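Local coordinates for protein NADH-dependent FAD reductase (Streptomyces globisporus, PDB 4R82) that reduces FAD with NADH and supplies the freely diffusing FADH2 to the halogenase and the monooxygenase of C-1027 enediyne antibiotic biosynthesis, at residues V62-G67 with T147-E152; V86-Q91 with G128-L133; R96-H101 with D108-V113. All coordinates share one frame; numbering follows the deposited sequence.

Contact 1: V62-G67 with T147-E152; sequences VLICVG and TIFLGE. With FAD (flavin-adenine dinucleotide), chain K.
Six backbone hydrogen bonds join V62-G67 and T147-E152 as neighbouring antiparallel strands. They form three reciprocal pairs: V62 with G151, I64 with F149, and V66 with T147. The shortest runs from F149 N to I64 O at 2.8 Å, nearly along the C=O axis. T147 N instead meets V66 O from above the carbonyl plane. Between these pairs lie the non-hydrogen-bonded pairs L63-L150 and C65-I148. Here CA-H groups face carbonyls, most closely L63 CA and F149 O at 3.2 Å.

Apolar side chains pack on both faces of the pair. On one face a chi1 of 54° sets I64 CG1 between its own N and C, where it meets F149 CB at 3.9 Å. V66 crosses the F149 ring obliquely, with CB 3.8 Å from CE1. T147 CG2 rests over one ring face near its rim, and L76 of helix 71-78 also touches I64, V66 and F149. On the other face L63 and I148 lie side by side, CD2 to CG2. L63 and I148 both also pack on L63 of the second subunit.

The flavin meets the backbone at the C-terminal end of V62-G67. FAD N3 donates to C65 O at 2.9 Å, and G67 N donates to FAD O2 at 2.8 Å. Both bonds are nearly straight. S51 OG bonds C65 N and also FAD. The pair belongs to the antiparallel sheet of the flavin reductase-like domain, and its C65-G67 end forms part of the FAD site.

Contact 2: V86-Q91 with G128-L133; sequences VLEAGQ and GAVAHL. With ACT (acetate ion), chain H.
Q91 reaches from the turn at E88-Q91 to the backbone of G128 and A129. Its CB points toward G128-L133 and lies 3.7 Å from O of a bound acetate, probably from the crystallisation liquor. CG, anti to the carbonyl carbon (chi1 -63°), is nearer the other acetate oxygen, OXT. The chain runs on extended, so CD packs against the carbonyl of G128. OE1 takes a hydrogen bond from E88 N at 2.8 Å, in the amide plane and on a lone pair. It also touches A129 CA. NE2 makes weak hydrogen bonds to acetate OXT and to A127 O.

E88 begins the same turn. Its CB lies 3.2 Å from G128 O and also touches V130 CG2. The chain bends at chi2 (-88°), which turns OE1 back to accept from G90 N, above the carboxylate plane. One water donates to both E88 OE1 and G128 O, so it bridges the two segments.

Backbone bonds join the segments next to the turn. V86 N donates to A131 O at 3.0 Å, and V130 N donates to V86 O at 2.8 Å. A129 CB lies 3.3 Å from the same V86 oxygen. V86 CG1 meets V130 CB obliquely, while V86 CG2 reaches L133 CD1. D29 of the second subunit packs on V86 and V130.

The contact joins the end of strand 81-86 to the start of strand 131-143. Across the segments the direct hydrogen bonds are all main chain to main chain, beside apolar contacts of V86. Q91 OE1 and E88 OE1 are each satisfied by a main-chain N-H of the turn, and the water links E88 OE1 to G128 O.

Contact 3: R96-H101 with D108-V113; sequences RHFADH and DQFDTV. With FAD (flavin-adenine dinucleotide), chain K.
The backbones of R96-H101 and D108-V113 stay well apart, so side chains bridge them. The closest CA atoms, F98 and Q109, are 7.9 Å from each other. R96-H101 leaves helix 92-97 through a type I turn from H97 to D100. D108-V113 opens with another, from D108 to D111. Here D108 OD1 accepts from F110 N, which makes an Asx turn.

H97 makes the direct hydrogen bond across the gap. Its CG is anti to the backbone N (chi1 177°), which sends the ring toward Q109. NE2 donates to Q109 O at 2.7 Å. That oxygen lies almost in the ring plane, and the donor lies in the carbonyl plane. T112 CB sits over one face of the same ring in a CH-pi contact, 4.2 Å from its centroid.

F98 carries the apolar side. H97 CD2 lies over the centre of one ring face. V113 CG1 meets the ring at its edge, 3.9 Å from CZ. The F98 and F110 planes are oblique, at 49°, with F98 CE1 above a face of F110 near its rim. The Q109 amide crosses F98 obliquely, NE2 lying 3.5 Å from CD1. Its OE1 bonds G46 N. Q109 NE2 donates to a water, which in turn donates to H97 O and, over a longer distance, to D100 O.

FAD is met by A99, within the turn, and by H101, just after it. FAD O3' donates to A99 O at 2.6 Å, and H101 ND1 makes a longer, bent bond to O5' (3.3 Å). The bond to Q109 O implies that H97 NE2 carries a proton. Both ends of the Q109 amide are engaged, which fixes its rotation. H97 and Q109 thus tie D108-V113 to the segment whose A99 and H101 bind FAD, H101 being an established FAD-binding residue.

Overall arrangement
From the N terminus, helix 20-27 and strands 35-39, 45-49 and 53-56 precede strand 61-67, the first half of contact 1. After helix 71-78 and strand 81-86 the chain enters V86-Q91 of contact 2. Helix 92-97 then leads into R96-H101, and a short loop, partly unmodelled, returns to D108-V113 and closes contact 3. Strands 115-117 and 124-126 follow before G128-L133 closes contact 2. The chain turns from strand 131-143 into strand 146-158, where T147-E152 closes contact 1. The loops nest without crossing: 3 within 2, and 2 within 1. V62 and L133 bring contacts 1 and 2 together in the main sheet. Contacts 1 and 3 do not touch, but both bind FAD.

Contact 1: V62-G67 with T147-E152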
loop_
_atom_site.group_PDB
_atom_site.type_symbol
_atom_site.label_atom_id
_atom_site.label_comp_id
_atom_site.label_asym_id
_atom_site.label_seq_id
_atom_site.Cartn_x
_atom_site.Cartn_y
_atom_site.Cartn_z
ATOM N N VAL A 62 -5.548 0.012 -9.939
ATOM C CA VAL A 62 -4.475 -0.154 -8.949
ATOM C C VAL A 62 -3.394 0.845 -9.263
ATOM O O VAL A 62 -3.387 1.439 -10.344
ATOM C CB VAL A 62 -3.863 -1.572 -8.985
ATOM C CG1 VAL A 62 -4.944 -2.605 -8.751
ATOM C CG2 VAL A 62 -3.162 -1.833 -10.334
ATOM N N LEU A 63 -2.471 1.050 -8.326
ATOM C CA LEU A 63 -1.325 1.899 -8.630
ATOM C C LEU A 63 -0.039 1.271 -8.128
ATOM O O LEU A 63 -0.057 0.405 -7.244
ATOM C CB LEU A 63 -1.502 3.340 -8.101
ATOM C CG LEU A 63 -1.544 3.628 -6.595
ATOM C CD1 LEU A 63 -0.144 3.602 -5.967
ATOM C CD2 LEU A 63 -2.215 4.980 -6.359
ATOM N N ILE A 64 1.067 1.699 -8.729
ATOM C CA ILE A 64 2.395 1.420 -8.209
ATOM C C ILE A 64 3.201 2.715 -8.236
ATOM O O ILE A 64 2.925 3.619 -9.041
ATOM C CB ILE A 64 3.132 0.331 -9.028
ATOM C CG1 ILE A 64 3.166 0.702 -10.515
ATOM C CG2 ILE A 64 2.463 -1.031 -8.844
ATOM C CD1 ILE A 64 3.913 -0.326 -11.373
ATOM N N CYS A 65 4.204 2.802 -7.367
ATOM C CA CYS A 65 5.088 3.965 -7.343
ATOM C C CYS A 65 6.469 3.465 -7.686
ATOM O O CYS A 65 6.956 2.532 -7.046
ATOM C CB CYS A 65 5.125 4.577 -5.941
ATOM S SG CYS A 65 3.488 5.098 -5.359
ATOM N N VAL A 66 7.092 4.080 -8.686
ATOM C CA VAL A 66 8.361 3.596 -9.214
ATOM C C VAL A 66 9.368 4.729 -9.248
ATOM O O VAL A 66 9.093 5.806 -9.797
ATOM C CB VAL A 66 8.186 3.001 -10.630
ATOM C CG1 VAL A 66 9.515 2.519 -11.189
ATOM C CG2 VAL A 66 7.199 1.840 -10.590
ATOM N N GLY A 67 10.536 4.494 -8.660
ATOM C CA GLY A 67 11.582 5.496 -8.624
ATOM C C GLY A 67 11.979 5.975 -10.004
ATOM O O GLY A 67 12.102 5.178 -10.947
ATOM N N THR A 147 7.364 8.158 -9.767
ATOM C CA THR A 147 6.179 8.390 -10.580
ATOM C C THR A 147 5.129 7.383 -10.141
ATOM O O THR A 147 5.441 6.218 -9.865
ATOM C CB THR A 147 6.470 8.198 -12.065
ATOM O OG1 THR A 147 7.425 9.171 -12.497
ATOM C CG2 THR A 147 5.189 8.371 -12.890
ATOM N N ILE A 148 3.890 7.853 -10.030
ATOM C CA ILE A 148 2.763 7.007 -9.658
ATOM C C ILE A 148 2.117 6.544 -10.952
ATOM O O ILE A 148 1.661 7.370 -11.739
ATOM C CB ILE A 148 1.753 7.812 -8.830
ATOM C CG1 ILE A 148 2.430 8.319 -7.546
ATOM C CG2 ILE A 148 0.520 6.974 -8.486
ATOM C CD1 ILE A 148 1.604 9.354 -6.782
ATOM N N PHE A 149 2.098 5.233 -11.186
ATOM C CA PHE A 149 1.475 4.679 -12.390
ATOM C C PHE A 149 0.143 4.083 -12.001
ATOM O O PHE A 149 0.092 3.136 -11.208
ATOM C CB PHE A 149 2.359 3.581 -13.008
ATOM C CG PHE A 149 3.654 4.089 -13.577
ATOM C CD1 PHE A 149 4.787 4.200 -12.776
ATOM C CD2 PHE A 149 3.744 4.446 -14.914
ATOM C CE1 PHE A 149 5.984 4.669 -13.302
ATOM C CE2 PHE A 149 4.937 4.925 -15.445
ATOM C CZ PHE A 149 6.060 5.033 -14.641
ATOM N N LEU A 150 -0.927 4.636 -12.557
ATOM C CA LEU A 150 -2.276 4.159 -12.285
ATOM C C LEU A 150 -2.675 3.257 -13.441
ATOM O O LEU A 150 -2.658 3.680 -14.605
ATOM C CB LEU A 150 -3.227 5.355 -12.196
ATOM C CG LEU A 150 -4.686 5.112 -11.793
ATOM C CD1 LEU A 150 -4.774 4.632 -10.364
ATOM C CD2 LEU A 150 -5.514 6.382 -11.979
ATOM N N GLY A 151 -3.007 2.006 -13.132
ATOM C CA GLY A 151 -3.368 1.060 -14.170
ATOM C C GLY A 151 -4.769 0.528 -13.996
ATOM O O GLY A 151 -5.244 0.388 -12.869
ATOM N N GLU A 152 -5.429 0.242 -15.114
ATOM C CA GLU A 152 -6.738 -0.398 -15.067
ATOM C C GLU A 152 -6.541 -1.907 -15.202
ATOM O O GLU A 152 -5.831 -2.369 -16.099
ATOM C CB GLU A 152 -7.664 0.144 -16.161
ATOM C CG GLU A 152 -9.036 -0.546 -16.145
ATOM C CD GLU A 152 -10.038 0.081 -17.081
ATOM O OE1 GLU A 152 -9.755 1.171 -17.618
ATOM O OE2 GLU A 152 -11.118 -0.518 -17.274
HETATM N N1 FAD K . 11.373 0.286 -5.953
HETATM C C2 FAD K . 10.410 1.089 -6.377
HETATM O O2 FAD K . 10.708 2.059 -7.325
HETATM N N3 FAD K . 9.150 1.015 -5.957
HETATM C C4 FAD K . 8.814 0.093 -5.041
HETATM O O4 FAD K . 7.510 -0.001 -4.597
HETATM C C4X FAD K . 9.811 -0.784 -4.525
HETATM N N5 FAD K . 9.474 -1.710 -3.574
HETATM C C5X FAD K . 10.441 -2.558 -3.122
HETATM C C6 FAD K . 10.085 -3.531 -2.152
HETATM C C7 FAD K . 11.072 -4.390 -1.662
HETATM C C7M FAD K . 10.717 -5.460 -0.605
HETATM C C8 FAD K . 12.391 -4.302 -2.141
HETATM C C8M FAD K . 13.438 -5.256 -1.600
HETATM C C9 FAD K . 12.742 -3.342 -3.102
HETATM C C9A FAD K . 11.756 -2.458 -3.604
HETATM N N10 FAD K . 12.094 -1.514 -4.556
HETATM C C10 FAD K . 11.115 -0.679 -5.008
HETATM C "C1'" FAD K . 13.457 -1.368 -5.074
HETATM C "C2'" FAD K . 13.688 -2.085 -6.389
HETATM O "O2'" FAD K . 13.137 -3.391 -6.293
HETATM C "C3'" FAD K . 15.188 -2.247 -6.603
HETATM O "O3'" FAD K . 15.757 -2.803 -5.433
HETATM C "C4'" FAD K . 15.846 -0.918 -6.801
HETATM O "O4'" FAD K . 15.036 -0.146 -7.645
HETATM C "C5'" FAD K . 17.290 -1.066 -7.345
HETATM O "O5'" FAD K . 17.354 -1.455 -8.727
HETATM P P FAD K . 16.462 -0.719 -9.892
HETATM O O1P FAD K . 17.190 -0.735 -11.230
HETATM O O2P FAD K . 16.216 0.712 -9.475
HETATM O O3P FAD K . 15.156 -1.462 -10.035
#

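Contact 2: V86-Q91 with G128-L133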
loop_
_atom_site.group_PDB
_atom_site.type_symbol
_atom_site.label_atom_id
_atom_site.label_comp_id
_atom_site.label_asym_id
_atom_site.label_seq_id
_atom_site.Cartn_x
_atom_site.Cartn_y
_atom_site.Cartn_z
ATOM N N VAL A 86 1.719 -10.909 -7.141
ATOM C CA VAL A 86 1.756 -10.808 -5.689
ATOM C C VAL A 86 2.460 -12.037 -5.144
ATOM O O VAL A 86 1.991 -13.168 -5.326
ATOM C CB VAL A 86 0.349 -10.732 -5.096
ATOM C CG1 VAL A 86 0.414 -10.741 -3.565
ATOM C CG2 VAL A 86 -0.378 -9.495 -5.618
ATOM N N LEU A 87 3.589 -11.833 -4.476
ATOM C CA LEU A 87 4.427 -12.959 -4.086
ATOM C C LEU A 87 3.873 -13.718 -2.895
ATOM O O LEU A 87 3.388 -13.126 -1.933
ATOM C CB LEU A 87 5.870 -12.514 -3.798
ATOM C CG LEU A 87 6.633 -11.943 -5.001
ATOM C CD1 LEU A 87 8.075 -11.601 -4.582
ATOM C CD2 LEU A 87 6.615 -12.916 -6.179
ATOM N N GLU A 88 3.967 -15.041 -2.985
ATOM C CA GLU A 88 3.520 -15.957 -1.958
ATOM C C GLU A 88 4.558 -16.077 -0.838
ATOM O O GLU A 88 5.722 -15.725 -1.023
ATOM C CB GLU A 88 3.239 -17.308 -2.637
ATOM C CG GLU A 88 2.675 -18.401 -1.774
ATOM C CD GLU A 88 3.768 -19.207 -1.103
ATOM O OE1 GLU A 88 4.904 -19.198 -1.632
ATOM O OE2 GLU A 88 3.497 -19.833 -0.053
ATOM N N ALA A 89 4.125 -16.586 0.314
ATOM C CA ALA A 89 4.937 -16.643 1.524
ATOM C C ALA A 89 6.344 -17.210 1.358
ATOM O O ALA A 89 7.260 -16.780 2.054
ATOM C CB ALA A 89 4.193 -17.408 2.612
ATOM N N GLY A 90 6.523 -18.176 0.463
ATOM C CA GLY A 90 7.834 -18.798 0.306
ATOM C C GLY A 90 8.694 -18.272 -0.841
ATOM O O GLY A 90 9.639 -18.941 -1.273
ATOM N N GLN A 91 8.386 -17.076 -1.326
ATOM C CA GLN A 91 9.082 -16.538 -2.492
ATOM C C GLN A 91 10.073 -15.417 -2.192
ATOM O O GLN A 91 10.258 -14.508 -3.009
ATOM C CB GLN A 91 8.071 -16.077 -3.535
ATOM C CG GLN A 91 7.217 -17.223 -4.063
ATOM C CD GLN A 91 6.376 -16.806 -5.241
ATOM O OE1 GLN A 91 5.476 -15.970 -5.110
ATOM N NE2 GLN A 91 6.687 -17.356 -6.418
ATOM N N GLY A 128 3.879 -19.412 -9.019
ATOM C CA GLY A 128 3.854 -19.568 -7.576
ATOM C C GLY A 128 3.258 -18.397 -6.822
ATOM O O GLY A 128 3.127 -18.450 -5.598
ATOM N N ALA A 129 2.884 -17.347 -7.547
ATOM C CA ALA A 129 2.335 -16.137 -6.949
ATOM C C ALA A 129 0.929 -16.349 -6.386
ATOM O O ALA A 129 0.194 -17.243 -6.829
ATOM C CB ALA A 129 2.312 -15.022 -7.990
ATOM N N VAL A 130 0.538 -15.508 -5.429
ATOM C CA VAL A 130 -0.816 -15.554 -4.887
ATOM C C VAL A 130 -1.798 -15.124 -5.973
ATOM O O VAL A 130 -2.902 -15.673 -6.105
ATOM C CB VAL A 130 -0.955 -14.626 -3.658
ATOM C CG1 VAL A 130 -2.317 -14.789 -3.017
ATOM C CG2 VAL A 130 0.117 -14.954 -2.639
ATOM N N ALA A 131 -1.377 -14.140 -6.760
ATOM C CA ALA A 131 -2.233 -13.601 -7.811
ATOM C C ALA A 131 -1.427 -12.942 -8.893
ATOM O O ALA A 131 -0.311 -12.473 -8.644
ATOM C CB ALA A 131 -3.212 -12.609 -7.227
ATOM N N HIS A 132 -2.015 -12.883 -10.090
ATOM C CA HIS A 132 -1.457 -12.117 -11.211
ATOM C C HIS A 132 -2.493 -11.092 -11.630
ATOM O O HIS A 132 -3.675 -11.425 -11.766
ATOM C CB HIS A 132 -1.197 -13.032 -12.416
ATOM C CG HIS A 132 -0.128 -14.059 -12.196
ATOM N ND1 HIS A 132 -0.117 -15.264 -12.863
ATOM C CD2 HIS A 132 0.978 -14.052 -11.410
ATOM C CE1 HIS A 132 0.940 -15.964 -12.487
ATOM N NE2 HIS A 132 1.621 -15.251 -11.606
ATOM N N LEU A 133 -2.061 -9.855 -11.863
ATOM C CA LEU A 133 -2.955 -8.834 -12.404
ATOM C C LEU A 133 -2.272 -8.261 -13.624
ATOM O O LEU A 133 -1.097 -7.931 -13.575
ATOM C CB LEU A 133 -3.190 -7.704 -11.399
ATOM C CG LEU A 133 -3.834 -8.014 -10.045
ATOM C CD1 LEU A 133 -2.785 -8.439 -9.022
ATOM C CD2 LEU A 133 -4.648 -6.816 -9.539
HETATM C C ACT H . 10.921 -18.242 -5.853
HETATM O O ACT H . 11.147 -17.593 -4.802
HETATM O OXT ACT H . 9.745 -18.647 -6.024
HETATM C CH3 ACT H . 12.005 -18.511 -6.854
HETATM O O HOH W 1 4.696 -20.188 -4.190
#

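Contact 3: R96-H101 with D108-V113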
loop_
_atom_site.group_PDB
_atom_site.type_symbol
_atom_site.label_atom_id
_atom_site.label_comp_id
_atom_site.label_asym_id
_atom_site.label_seq_id
_atom_site.Cartn_x
_atom_site.Cartn_y
_atom_site.Cartn_z
ATOM N N ARG A 96 14.120 -11.030 -3.601
ATOM C CA ARG A 96 15.493 -10.532 -3.601
ATOM C C ARG A 96 16.051 -10.405 -5.012
ATOM O O ARG A 96 16.732 -9.427 -5.339
ATOM C CB ARG A 96 16.385 -11.416 -2.736
ATOM C CG ARG A 96 16.043 -11.323 -1.263
ATOM C CD ARG A 96 17.024 -12.111 -0.411
ATOM N NE ARG A 96 16.594 -12.141 0.984
ATOM C CZ ARG A 96 16.837 -11.166 1.854
ATOM N NH1 ARG A 96 16.408 -11.265 3.106
ATOM N NH2 ARG A 96 17.507 -10.089 1.469
ATOM N N HIS A 97 15.735 -11.381 -5.855
ATOM C CA HIS A 97 16.279 -11.414 -7.204
ATOM C C HIS A 97 15.834 -10.206 -8.022
ATOM O O HIS A 97 16.642 -9.574 -8.722
ATOM C CB HIS A 97 15.849 -12.692 -7.916
ATOM C CG HIS A 97 16.321 -12.768 -9.330
ATOM N ND1 HIS A 97 17.654 -12.887 -9.661
ATOM C CD2 HIS A 97 15.643 -12.716 -10.498
ATOM C CE1 HIS A 97 17.775 -12.918 -10.976
ATOM N NE2 HIS A 97 16.570 -12.821 -11.507
ATOM N N PHE A 98 14.549 -9.879 -7.934
ATOM C CA PHE A 98 14.009 -8.769 -8.708
ATOM C C PHE A 98 14.220 -7.408 -8.052
ATOM O O PHE A 98 13.804 -6.380 -8.585
ATOM C CB PHE A 98 12.534 -9.022 -9.046
ATOM C CG PHE A 98 12.349 -10.074 -10.108
ATOM C CD1 PHE A 98 12.645 -9.784 -11.440
ATOM C CD2 PHE A 98 11.918 -11.351 -9.774
ATOM C CE1 PHE A 98 12.486 -10.754 -12.427
ATOM C CE2 PHE A 98 11.763 -12.329 -10.757
ATOM C CZ PHE A 98 12.051 -12.030 -12.078
ATOM N N ALA A 99 14.887 -7.402 -6.900
ATOM C CA ALA A 99 15.322 -6.155 -6.271
ATOM C C ALA A 99 16.799 -5.873 -6.545
ATOM O O ALA A 99 17.309 -4.799 -6.190
ATOM C CB ALA A 99 15.068 -6.198 -4.777
ATOM N N ASP A 100 17.492 -6.843 -7.142
ATOM C CA ASP A 100 18.915 -6.707 -7.422
ATOM C C ASP A 100 19.109 -5.692 -8.539
ATOM O O ASP A 100 18.462 -5.779 -9.582
ATOM C CB ASP A 100 19.512 -8.059 -7.834
ATOM C CG ASP A 100 21.027 -8.027 -7.936
ATOM O OD1 ASP A 100 21.615 -6.924 -7.867
ATOM O OD2 ASP A 100 21.632 -9.111 -8.091
ATOM N N HIS A 101 20.001 -4.732 -8.325
ATOM C CA HIS A 101 20.256 -3.711 -9.338
ATOM C C HIS A 101 21.010 -4.280 -10.540
ATOM O O HIS A 101 20.844 -3.797 -11.663
ATOM C CB HIS A 101 21.025 -2.526 -8.745
ATOM C CG HIS A 101 21.149 -1.362 -9.678
ATOM N ND1 HIS A 101 20.263 -0.306 -9.675
ATOM C CD2 HIS A 101 22.055 -1.090 -10.648
ATOM C CE1 HIS A 101 20.619 0.568 -10.600
ATOM N NE2 HIS A 101 21.702 0.116 -11.206
ATOM N N ASP A 108 19.643 -13.248 -18.841
ATOM C CA ASP A 108 18.190 -13.158 -18.780
ATOM C C ASP A 108 17.795 -13.003 -17.311
ATOM O O ASP A 108 18.117 -13.860 -16.487
ATOM C CB ASP A 108 17.555 -14.423 -19.368
ATOM C CG ASP A 108 16.043 -14.312 -19.524
ATOM O OD1 ASP A 108 15.450 -13.319 -19.041
ATOM O OD2 ASP A 108 15.443 -15.230 -20.127
ATOM N N GLN A 109 17.101 -11.915 -16.986
ATOM C CA GLN A 109 16.654 -11.668 -15.616
ATOM C C GLN A 109 15.679 -12.761 -15.150
ATOM O O GLN A 109 15.522 -13.007 -13.950
ATOM C CB GLN A 109 16.000 -10.281 -15.516
ATOM C CG GLN A 109 15.812 -9.752 -14.094
ATOM C CD GLN A 109 14.987 -8.468 -14.042
ATOM O OE1 GLN A 109 14.273 -8.133 -14.991
ATOM N NE2 GLN A 109 15.070 -7.755 -12.921
ATOM N N PHE A 110 15.045 -13.435 -16.108
ATOM C CA PHE A 110 13.970 -14.376 -15.801
ATOM C C PHE A 110 14.356 -15.866 -15.855
ATOM O O PHE A 110 13.495 -16.732 -15.681
ATOM C CB PHE A 110 12.785 -14.134 -16.740
ATOM C CG PHE A 110 12.053 -12.851 -16.480
ATOM C CD1 PHE A 110 11.031 -12.802 -15.544
ATOM C CD2 PHE A 110 12.381 -11.692 -17.182
ATOM C CE1 PHE A 110 10.345 -11.620 -15.302
ATOM C CE2 PHE A 110 11.691 -10.507 -16.946
ATOM C CZ PHE A 110 10.679 -10.472 -16.009
ATOM N N ASP A 111 15.628 -16.180 -16.093
ATOM C CA ASP A 111 16.021 -17.592 -16.183
ATOM C C ASP A 111 16.228 -18.270 -14.821
ATOM O O ASP A 111 16.494 -19.471 -14.749
ATOM C CB ASP A 111 17.234 -17.792 -17.105
ATOM C CG ASP A 111 18.422 -16.935 -16.715
ATOM O OD1 ASP A 111 18.537 -16.567 -15.526
ATOM O OD2 ASP A 111 19.251 -16.640 -17.604
ATOM N N THR A 112 16.087 -17.494 -13.751
ATOM C CA THR A 112 16.208 -17.993 -12.382
ATOM C C THR A 112 14.847 -18.437 -11.849
ATOM O O THR A 112 14.742 -19.311 -10.982
ATOM C CB THR A 112 16.822 -16.900 -11.467
ATOM O OG1 THR A 112 18.249 -16.963 -11.555
ATOM C CG2 THR A 112 16.401 -17.062 -10.005
ATOM N N VAL A 113 13.799 -17.849 -12.413
ATOM C CA VAL A 113 12.455 -18.024 -11.902
ATOM C C VAL A 113 11.580 -18.768 -12.919
ATOM O O VAL A 113 11.848 -18.736 -14.123
ATOM C CB VAL A 113 11.848 -16.639 -11.559
ATOM C CG1 VAL A 113 11.681 -15.803 -12.816
ATOM C CG2 VAL A 113 10.531 -16.779 -10.835
HETATM N N1 FAD K . 11.373 0.286 -5.953
HETATM C C2 FAD K . 10.410 1.089 -6.377
HETATM O O2 FAD K . 10.708 2.059 -7.325
HETATM N N3 FAD K . 9.150 1.015 -5.957
HETATM C C4 FAD K . 8.814 0.093 -5.041
HETATM O O4 FAD K . 7.510 -0.001 -4.597
HETATM C C4X FAD K . 9.811 -0.784 -4.525
HETATM N N5 FAD K . 9.474 -1.710 -3.574
HETATM C C5X FAD K . 10.441 -2.558 -3.122
HETATM C C6 FAD K . 10.085 -3.531 -2.152
HETATM C C7 FAD K . 11.072 -4.390 -1.662
HETATM C C7M FAD K . 10.717 -5.460 -0.605
HETATM C C8 FAD K . 12.391 -4.302 -2.141
HETATM C C8M FAD K . 13.438 -5.256 -1.600
HETATM C C9 FAD K . 12.742 -3.342 -3.102
HETATM C C9A FAD K . 11.756 -2.458 -3.604
HETATM N N10 FAD K . 12.094 -1.514 -4.556
HETATM C C10 FAD K . 11.115 -0.679 -5.008
HETATM C "C1'" FAD K . 13.457 -1.368 -5.074
HETATM C "C2'" FAD K . 13.688 -2.085 -6.389
HETATM O "O2'" FAD K . 13.137 -3.391 -6.293
HETATM C "C3'" FAD K . 15.188 -2.247 -6.603
HETATM O "O3'" FAD K . 15.757 -2.803 -5.433
HETATM C "C4'" FAD K . 15.846 -0.918 -6.801
HETATM O "O4'" FAD K . 15.036 -0.146 -7.645
HETATM C "C5'" FAD K . 17.290 -1.066 -7.345
HETATM O "O5'" FAD K . 17.354 -1.455 -8.727
HETATM P P FAD K . 16.462 -0.719 -9.892
HETATM O O1P FAD K . 17.190 -0.735 -11.230
HETATM O O2P FAD K . 16.216 0.712 -9.475
HETATM O O3P FAD K . 15.156 -1.462 -10.035
HETATM O O HOH W 2 17.125 -8.273 -10.997
#